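Local coordinates for RIM-binding protein, isoform F (Drosophila melanogaster, PDB 6Q9M), which probably acts as an active-zone scaffold, coupling recruitment of synaptic vesicles to their release sites, its central fibronectin type III array being the part crystallised, at residues A[42-45]-A[51-54]; A[77-80]-A[86-89]; A[15-20]-A[59-64]; A[65-68]-A[72-75]. All coordinates share one frame; numbering follows the deposited sequence.

Interaction 1: A[42-45]-A[51-54]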
# COMPACT_ATOMS: atom_id res chain seq x y z
N TYR A 42 -11.80 -19.68 -6.66
CA TYR A 42 -11.33 -18.40 -7.15
C TYR A 42 -12.46 -17.38 -7.14
O TYR A 42 -13.63 -17.71 -7.37
CB TYR A 42 -10.77 -18.51 -8.57
CG TYR A 42 -9.63 -19.47 -8.74
CD1 TYR A 42 -9.85 -20.81 -9.05
CD2 TYR A 42 -8.32 -19.04 -8.61
CE1 TYR A 42 -8.79 -21.69 -9.22
CE2 TYR A 42 -7.26 -19.90 -8.78
CZ TYR A 42 -7.49 -21.23 -9.08
OH TYR A 42 -6.41 -22.07 -9.23
N HIS A 43 -12.09 -16.13 -6.88
CA HIS A 43 -12.99 -14.99 -6.88
C HIS A 43 -12.50 -14.01 -7.94
O HIS A 43 -11.36 -13.54 -7.88
CB HIS A 43 -13.02 -14.30 -5.52
CG HIS A 43 -13.89 -14.96 -4.51
ND1 HIS A 43 -14.64 -16.08 -4.79
CD2 HIS A 43 -14.15 -14.66 -3.22
CE1 HIS A 43 -15.32 -16.44 -3.71
NE2 HIS A 43 -15.03 -15.59 -2.74
N VAL A 44 -13.36 -13.71 -8.92
CA VAL A 44 -13.01 -12.78 -9.99
C VAL A 44 -13.67 -11.45 -9.69
O VAL A 44 -14.88 -11.37 -9.47
CB VAL A 44 -13.46 -13.32 -11.36
CG1 VAL A 44 -12.93 -12.41 -12.45
CG2 VAL A 44 -12.93 -14.73 -11.54
N TYR A 45 -12.86 -10.39 -9.66
CA TYR A 45 -13.32 -9.04 -9.38
C TYR A 45 -13.12 -8.14 -10.59
O TYR A 45 -12.17 -8.30 -11.35
CB TYR A 45 -12.58 -8.43 -8.20
CG TYR A 45 -12.85 -9.12 -6.89
CD1 TYR A 45 -12.21 -10.31 -6.58
CD2 TYR A 45 -13.74 -8.60 -5.97
CE1 TYR A 45 -12.44 -10.96 -5.40
CE2 TYR A 45 -13.98 -9.24 -4.78
CZ TYR A 45 -13.32 -10.42 -4.50
OH TYR A 45 -13.54 -11.08 -3.31
N LYS A 51 -17.59 -10.77 -9.33
CA LYS A 51 -18.43 -11.06 -10.48
C LYS A 51 -18.65 -12.55 -10.75
O LYS A 51 -19.77 -12.94 -11.10
CB LYS A 51 -17.82 -10.42 -11.73
CG LYS A 51 -17.65 -8.92 -11.60
CD LYS A 51 -18.99 -8.20 -11.67
CE LYS A 51 -19.47 -8.06 -13.11
NZ LYS A 51 -20.85 -7.51 -13.18
N VAL A 52 -17.64 -13.40 -10.59
CA VAL A 52 -17.86 -14.83 -10.83
C VAL A 52 -16.95 -15.62 -9.91
O VAL A 52 -15.86 -15.17 -9.54
CB VAL A 52 -17.67 -15.22 -12.32
CG1 VAL A 52 -16.34 -14.82 -12.82
CG2 VAL A 52 -17.87 -16.71 -12.52
N THR A 53 -17.44 -16.80 -9.51
CA THR A 53 -16.72 -17.72 -8.66
C THR A 53 -16.47 -18.98 -9.46
O THR A 53 -17.41 -19.58 -9.98
CB THR A 53 -17.50 -18.05 -7.39
OG1 THR A 53 -17.71 -16.85 -6.63
CG2 THR A 53 -16.73 -19.03 -6.53
N VAL A 54 -15.20 -19.35 -9.62
CA VAL A 54 -14.80 -20.58 -10.28
C VAL A 54 -14.29 -21.54 -9.22
O VAL A 54 -13.43 -21.17 -8.41
CB VAL A 54 -13.73 -20.33 -11.35
CG1 VAL A 54 -13.41 -21.61 -12.10
CG2 VAL A 54 -14.17 -19.21 -12.30
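Val44 and Val52 project together from one face of an antiparallel ladder. The CG1 methyl of Val52 sits between its own backbone N and carbonyl carbon (chi1 56°), which brings it to 3.6 Å from Val44 CB and equally near Val44 CG2. Tyr42 and Val54 share that face but meet less closely, CB to CB at 4.4 Å; the Tyr42 ring turns its edge to the Val54 carbonyl oxygen. On the other face His43 runs alongside Thr53. The His43 CG is anti to its carbonyl carbon (chi1 -81°), beside the backbone N, which lets ND1 turn back to Tyr42 O in a weak bond of 3.2 Å, while Thr53 OG1 stays 3.7 Å from ND1. Of four backbone bonds, three follow the pairing of Tyr42 with Val54 and Val44 with Val52; in the fourth, nearly straight at 168°, Val44 O is taken at 2.8 Å by Lys51 N, one residue before Val52, so the ladder is irregular at that end. Strands 39-46 and 49-55 form a hairpin at one side of the four-stranded sheet, 49-55 being outermost. The Val44 face packs against Ile26, Trp28 and Ile64 of the facing sheet, and His43 hydrogen-bonds through its backbone to Arg78 on strand 73-81.

Interaction 2: A[77-80]-A[86-89]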
# COMPACT_ATOMS: atom_id res chain seq x y z
N VAL A 77 -7.99 -11.56 -9.69
CA VAL A 77 -8.45 -12.87 -9.25
C VAL A 77 -7.83 -13.21 -7.90
O VAL A 77 -6.62 -13.01 -7.68
CB VAL A 77 -8.11 -13.97 -10.28
CG1 VAL A 77 -8.68 -15.32 -9.84
CG2 VAL A 77 -8.63 -13.60 -11.68
N ARG A 78 -8.65 -13.73 -7.00
CA ARG A 78 -8.24 -14.05 -5.65
C ARG A 78 -8.41 -15.53 -5.39
O ARG A 78 -9.45 -16.11 -5.74
CB ARG A 78 -9.06 -13.27 -4.62
CG ARG A 78 -8.86 -11.78 -4.67
CD ARG A 78 -9.41 -11.12 -3.42
NE ARG A 78 -9.94 -9.81 -3.76
CZ ARG A 78 -10.53 -8.99 -2.90
NH1 ARG A 78 -10.66 -9.34 -1.63
NH2 ARG A 78 -10.98 -7.81 -3.33
N SER A 79 -7.39 -16.12 -4.77
CA SER A 79 -7.49 -17.47 -4.25
C SER A 79 -8.32 -17.46 -2.99
O SER A 79 -8.15 -16.59 -2.13
CB SER A 79 -6.09 -18.02 -3.94
OG SER A 79 -5.35 -18.31 -5.10
N VAL A 80 -9.19 -18.45 -2.84
CA VAL A 80 -10.00 -18.59 -1.64
C VAL A 80 -9.68 -19.95 -1.04
O VAL A 80 -9.67 -20.96 -1.75
CB VAL A 80 -11.50 -18.45 -1.92
CG1 VAL A 80 -12.28 -18.50 -0.62
CG2 VAL A 80 -11.79 -17.14 -2.65
N THR A 86 -8.24 -15.28 1.74
CA THR A 86 -8.01 -14.95 0.34
C THR A 86 -6.64 -14.33 0.14
O THR A 86 -6.00 -13.87 1.09
CB THR A 86 -9.08 -13.99 -0.23
OG1 THR A 86 -9.04 -12.75 0.48
CG2 THR A 86 -10.47 -14.60 -0.14
N SER A 87 -6.18 -14.33 -1.11
CA SER A 87 -5.03 -13.55 -1.53
C SER A 87 -5.46 -12.13 -1.90
O SER A 87 -6.65 -11.84 -2.05
CB SER A 87 -4.32 -14.22 -2.71
OG SER A 87 -5.23 -14.40 -3.79
N ARG A 88 -4.48 -11.24 -2.05
CA ARG A 88 -4.76 -9.84 -2.34
C ARG A 88 -4.86 -9.60 -3.84
O ARG A 88 -4.26 -10.31 -4.65
CB ARG A 88 -3.68 -8.94 -1.75
CG ARG A 88 -3.45 -9.20 -0.28
CD ARG A 88 -2.70 -8.06 0.37
NE ARG A 88 -2.41 -8.34 1.77
CZ ARG A 88 -3.12 -7.87 2.79
NH1 ARG A 88 -4.18 -7.10 2.56
NH2 ARG A 88 -2.77 -8.18 4.04
N ASP A 89 -5.63 -8.57 -4.21
CA ASP A 89 -5.78 -8.23 -5.62
C ASP A 89 -4.43 -7.94 -6.28
O ASP A 89 -4.20 -8.35 -7.42
CB ASP A 89 -6.71 -7.01 -5.78
CG ASP A 89 -8.19 -7.35 -5.61
OD1 ASP A 89 -8.99 -6.44 -5.34
OD2 ASP A 89 -8.56 -8.54 -5.74
O HOH W 1 -4.74 -12.55 -5.89
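Arg78 and Asp89 cross obliquely, their guanidinium and carboxylate planes turned 74° apart, which rules out a coplanar two-pronged pairing. Arg78 NE instead forms a salt bridge with Asp89 OD2 at 2.7 Å, met from above the carboxylate plane, 45° out of it. The second link, Arg78 NH2 to Asp89 OD1, is weak at 3.1 Å. A bend at chi3 (-146°) of Arg78 carries the chain past the loop backbone, with CD only 3.2 Å from Ser87 O. Asp89 OD2 has a further partner in Ser76 OG. The hydroxyl of Ser87 lies between its backbone N and carbonyl carbon, where it takes the N-H of Ser79 at 2.9 Å. That oxygen also donates to a water, which donates hydrogen bonds to Val77 O and Arg88 O, tying strand to loop at a second point. Ser87 N in turn bonds to Ser79 O at 3.2 Å. Val80 and Thr86 run side by side, CG2 to CG2 at 3.8 Å, at a single backbone bridge. Here the loop after strand 73-81 of the fibronectin type III domain folds back on that strand before leading to 93-96; the strand's other flank pairs with 39-46, where Tyr45 makes a cation-pi contact with Arg78.

Interaction 3: A[15-20]-A[59-64]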
# COMPACT_ATOMS: atom_id res chain seq x y z
N THR A 15 -4.68 -13.46 -17.85
CA THR A 15 -4.69 -13.18 -19.28
C THR A 15 -6.06 -12.71 -19.72
O THR A 15 -7.08 -13.32 -19.37
CB THR A 15 -4.30 -14.43 -20.06
OG1 THR A 15 -2.98 -14.84 -19.67
CG2 THR A 15 -4.34 -14.18 -21.55
N LEU A 16 -6.09 -11.64 -20.52
CA LEU A 16 -7.28 -11.25 -21.26
C LEU A 16 -7.26 -12.00 -22.57
O LEU A 16 -6.38 -11.76 -23.41
CB LEU A 16 -7.33 -9.74 -21.50
CG LEU A 16 -8.44 -9.37 -22.50
CD1 LEU A 16 -9.78 -9.40 -21.80
CD2 LEU A 16 -8.20 -8.02 -23.16
N GLU A 17 -8.20 -12.92 -22.75
CA GLU A 17 -8.21 -13.73 -23.96
C GLU A 17 -9.10 -13.16 -25.06
O GLU A 17 -8.72 -13.20 -26.23
CB GLU A 17 -8.61 -15.16 -23.61
CG GLU A 17 -7.40 -16.09 -23.53
CD GLU A 17 -7.50 -17.10 -22.41
OE1 GLU A 17 -8.63 -17.51 -22.07
OE2 GLU A 17 -6.44 -17.49 -21.87
N ARG A 18 -10.26 -12.59 -24.71
CA ARG A 18 -11.09 -11.91 -25.69
C ARG A 18 -11.81 -10.75 -25.04
O ARG A 18 -12.21 -10.82 -23.87
CB ARG A 18 -12.15 -12.85 -26.29
CG ARG A 18 -11.66 -13.85 -27.31
CD ARG A 18 -12.83 -14.40 -28.11
NE ARG A 18 -13.42 -13.42 -29.02
CZ ARG A 18 -14.44 -13.70 -29.84
NH1 ARG A 18 -14.94 -12.78 -30.66
NH2 ARG A 18 -14.94 -14.92 -29.83
N GLN A 19 -12.03 -9.69 -25.81
CA GLN A 19 -12.81 -8.54 -25.36
C GLN A 19 -13.99 -8.37 -26.30
O GLN A 19 -13.82 -8.27 -27.52
CB GLN A 19 -11.96 -7.27 -25.32
CG GLN A 19 -12.76 -6.02 -24.94
CD GLN A 19 -12.05 -5.15 -23.91
OE1 GLN A 19 -10.84 -4.93 -23.99
NE2 GLN A 19 -12.80 -4.67 -22.93
N LEU A 20 -15.19 -8.34 -25.72
CA LEU A 20 -16.44 -8.11 -26.45
C LEU A 20 -17.07 -6.82 -25.93
O LEU A 20 -16.54 -6.17 -25.04
CB LEU A 20 -17.40 -9.30 -26.29
CG LEU A 20 -16.82 -10.68 -26.59
CD1 LEU A 20 -17.83 -11.75 -26.21
CD2 LEU A 20 -16.46 -10.81 -28.06
N ARG A 59 -12.15 -25.43 -15.10
CA ARG A 59 -11.08 -24.84 -15.88
C ARG A 59 -10.91 -23.41 -15.41
O ARG A 59 -11.89 -22.75 -15.03
CB ARG A 59 -11.40 -24.89 -17.38
CG ARG A 59 -11.43 -26.31 -17.93
CD ARG A 59 -10.81 -26.41 -19.32
NE ARG A 59 -11.23 -25.31 -20.17
CZ ARG A 59 -11.25 -25.35 -21.49
NH1 ARG A 59 -11.66 -24.29 -22.18
NH2 ARG A 59 -10.86 -26.45 -22.13
N THR A 60 -9.66 -22.95 -15.37
CA THR A 60 -9.29 -21.63 -14.88
C THR A 60 -9.51 -20.57 -15.96
O THR A 60 -8.59 -19.88 -16.42
CB THR A 60 -7.85 -21.62 -14.37
OG1 THR A 60 -6.98 -22.11 -15.39
CG2 THR A 60 -7.71 -22.48 -13.13
N ARG A 61 -10.77 -20.48 -16.39
CA ARG A 61 -11.21 -19.47 -17.33
C ARG A 61 -12.51 -18.87 -16.82
O ARG A 61 -13.20 -19.45 -15.99
CB ARG A 61 -11.41 -20.07 -18.73
CG ARG A 61 -10.14 -20.52 -19.43
CD ARG A 61 -10.27 -20.32 -20.94
NE ARG A 61 -9.36 -21.16 -21.71
CZ ARG A 61 -8.04 -20.97 -21.80
NH1 ARG A 61 -7.30 -21.79 -22.54
NH2 ARG A 61 -7.47 -19.96 -21.15
N ALA A 62 -12.85 -17.69 -17.34
CA ALA A 62 -14.10 -17.08 -16.93
C ALA A 62 -14.57 -16.08 -17.98
O ALA A 62 -13.76 -15.39 -18.60
CB ALA A 62 -13.97 -16.38 -15.58
N LEU A 63 -15.88 -16.02 -18.16
CA LEU A 63 -16.55 -15.03 -19.00
C LEU A 63 -17.25 -14.05 -18.07
O LEU A 63 -18.17 -14.44 -17.33
CB LEU A 63 -17.54 -15.71 -19.95
CG LEU A 63 -18.31 -14.81 -20.92
CD1 LEU A 63 -17.38 -14.27 -22.01
CD2 LEU A 63 -19.51 -15.54 -21.53
N ILE A 64 -16.81 -12.81 -18.06
CA ILE A 64 -17.37 -11.79 -17.18
C ILE A 64 -18.32 -10.90 -17.96
O ILE A 64 -17.90 -10.20 -18.90
CB ILE A 64 -16.27 -10.96 -16.51
CG1 ILE A 64 -15.12 -11.87 -16.08
CG2 ILE A 64 -16.85 -10.21 -15.32
CD1 ILE A 64 -13.85 -11.09 -15.73
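Glu17 and Arg61 meet through two side chains each turned off the extended form at chi2 (141° in Glu17, -147° in Arg61). For Arg61, CG anti to the carbonyl carbon starts the chain, and the later turn swings the guanidinium toward Glu17, whose CB already points at strand 61-65. Their flat groups stand almost perpendicular, with planes 85° apart, and a single nitrogen does the work: Arg61 NH2 lies 2.8 Å from Glu17 OE2 and 2.9 Å from Glu17 OE1, between the two carboxylate oxygens. Glu17 OE1 also comes within 3.4 Å of Arg61 CD, so one carboxylate oxygen also lies against the last methylene of the arginine. The pair is a salt bridge by distance. With the planes so steeply turned and no hydrogen bond of good geometry between the segments, the attraction is probably more electrostatic than directional.

This bridge spans the three-stranded sheet of the fibronectin type III sandwich, reaching on the domain surface over strand 23-29, which runs between the outer strands 12-20 and 61-65. Glu17 sits in a classic beta bulge: it and Arg18 both face Leu25 of that middle strand. Across the sheet, Ala62 pairs through its backbone with Ile26, and Ala62 and Ile64 turn inward against strand 49-55. Just ahead of them Thr60 centres an inverse gamma turn, its hydroxyl bonded to Trp28 O.

Interaction 4: A[65-68]-A[72-75]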
# COMPACT_ATOMS: atom_id res chain seq x y z
N GLU A 65 -19.58 -10.90 -17.56
CA GLU A 65 -20.58 -10.04 -18.16
C GLU A 65 -20.60 -8.68 -17.48
O GLU A 65 -19.95 -8.45 -16.46
CB GLU A 65 -21.95 -10.71 -18.07
CG GLU A 65 -22.02 -12.03 -18.80
CD GLU A 65 -22.11 -11.84 -20.30
OE1 GLU A 65 -22.00 -12.85 -21.02
OE2 GLU A 65 -22.28 -10.68 -20.74
N GLY A 66 -21.35 -7.75 -18.08
CA GLY A 66 -21.46 -6.39 -17.58
C GLY A 66 -20.12 -5.70 -17.41
O GLY A 66 -19.83 -5.19 -16.33
N VAL A 67 -19.29 -5.69 -18.45
CA VAL A 67 -18.01 -4.99 -18.42
C VAL A 67 -17.92 -4.15 -19.69
O VAL A 67 -17.60 -4.66 -20.77
CB VAL A 67 -16.81 -5.94 -18.31
CG1 VAL A 67 -15.52 -5.15 -18.10
CG2 VAL A 67 -17.03 -6.92 -17.19
N ASP A 68 -18.16 -2.84 -19.55
CA ASP A 68 -18.24 -1.95 -20.70
C ASP A 68 -16.89 -1.84 -21.40
O ASP A 68 -15.85 -1.72 -20.75
CB ASP A 68 -18.73 -0.57 -20.24
CG ASP A 68 -19.25 0.28 -21.39
OD1 ASP A 68 -18.68 0.22 -22.50
OD2 ASP A 68 -20.23 1.02 -21.17
N PRO A 72 -12.12 1.98 -19.06
CA PRO A 72 -11.03 1.13 -18.57
C PRO A 72 -11.47 0.39 -17.32
O PRO A 72 -12.40 0.79 -16.62
CB PRO A 72 -9.92 2.14 -18.24
CG PRO A 72 -10.70 3.37 -17.82
CD PRO A 72 -11.95 3.39 -18.65
N HIS A 73 -10.79 -0.72 -17.05
CA HIS A 73 -11.18 -1.58 -15.94
C HIS A 73 -9.96 -2.25 -15.33
O HIS A 73 -8.97 -2.50 -16.01
CB HIS A 73 -12.18 -2.66 -16.38
CG HIS A 73 -13.49 -2.12 -16.82
ND1 HIS A 73 -14.44 -1.64 -15.94
CD2 HIS A 73 -14.01 -1.95 -18.06
CE1 HIS A 73 -15.49 -1.21 -16.62
NE2 HIS A 73 -15.26 -1.40 -17.90
N ARG A 74 -10.07 -2.57 -14.04
CA ARG A 74 -9.09 -3.40 -13.36
C ARG A 74 -9.73 -4.73 -13.03
O ARG A 74 -10.76 -4.78 -12.34
CB ARG A 74 -8.58 -2.74 -12.08
CG ARG A 74 -7.59 -3.66 -11.34
CD ARG A 74 -7.10 -3.08 -10.03
NE ARG A 74 -6.28 -1.89 -10.24
CZ ARG A 74 -5.00 -1.91 -10.62
NH1 ARG A 74 -4.38 -3.05 -10.86
NH2 ARG A 74 -4.34 -0.77 -10.77
N ILE A 75 -9.15 -5.81 -13.55
CA ILE A 75 -9.61 -7.16 -13.26
C ILE A 75 -8.59 -7.86 -12.39
O ILE A 75 -7.38 -7.72 -12.60
CB ILE A 75 -9.88 -7.92 -14.57
CG1 ILE A 75 -10.90 -7.08 -15.36
CG2 ILE A 75 -10.34 -9.37 -14.26
CD1 ILE A 75 -11.44 -7.71 -16.60
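The shortest polar link here runs from His73 NE2 to Asp68 O, 2.9 Å apart, with the oxygen at the edge of the imidazole and in its plane. It is weak, since the N-H...O angle is only 130°, and the neighbouring His73 CD2 comes within 3.3 Å of the same oxygen. Val67 deals with the same ring from above. Its CG1, held anti to the backbone N by a chi1 of -172°, lies 3.5 Å from His73 CD2 and 3.8 Å from the ring centroid. The methyl is 21° off the ring normal, which makes this a CH-pi contact over the face, displaced toward the rim on the CD2 and NE2 side. Val67 and His73 come from opposing backbones and overlap along their lengths, each side chain directed toward the other segment. The CA atoms of Val67 and His73 stay 8.0 Å apart, too far for backbone pairing, and the contact is carried by the imidazole.

The other ring nitrogen, His73 ND1, has its stronger partner in Asp47 OD2. The Asp68 carboxylate is turned to Arg71 in a salt bridge and to the backbone N of Thr70, within the loop that joins strand 61-65 to strand 73-81. One imidazole thus links the loop, through Asp68 O and the methyl of Val67, to Asp47 beside strand 39-46. With hydrogen bonds on both nitrogens and a methyl over one face, the ring's rotation is probably well defined. ND1 and NE2 both face oxygen partners, Asp47 OD2 and Asp68 O, an arrangement that could suit a doubly protonated ring.

The four contacts belong to one fibronectin type III domain. Interaction 2 is the most buried, interactions 1 and 4 are partly buried, and interaction 3 is a surface bridge. Interactions 1 and 2 adjoin in the four-stranded sheet, where His43 CD2 packs on Val80 CG2 at 3.5 Å. Interaction 4 uses the other end of strand 73-81, its centre about 18 Å from that of interaction 2. Interaction 3 belongs to the facing sheet and meets interaction 1 through apolar packing of Ile64 on Val44. Backbone ladder bonds dominate interaction 1; a salt bridge, serine hydrogen bonds and a water, interaction 2; charge alone, interaction 3; and imidazole contacts, interaction 4.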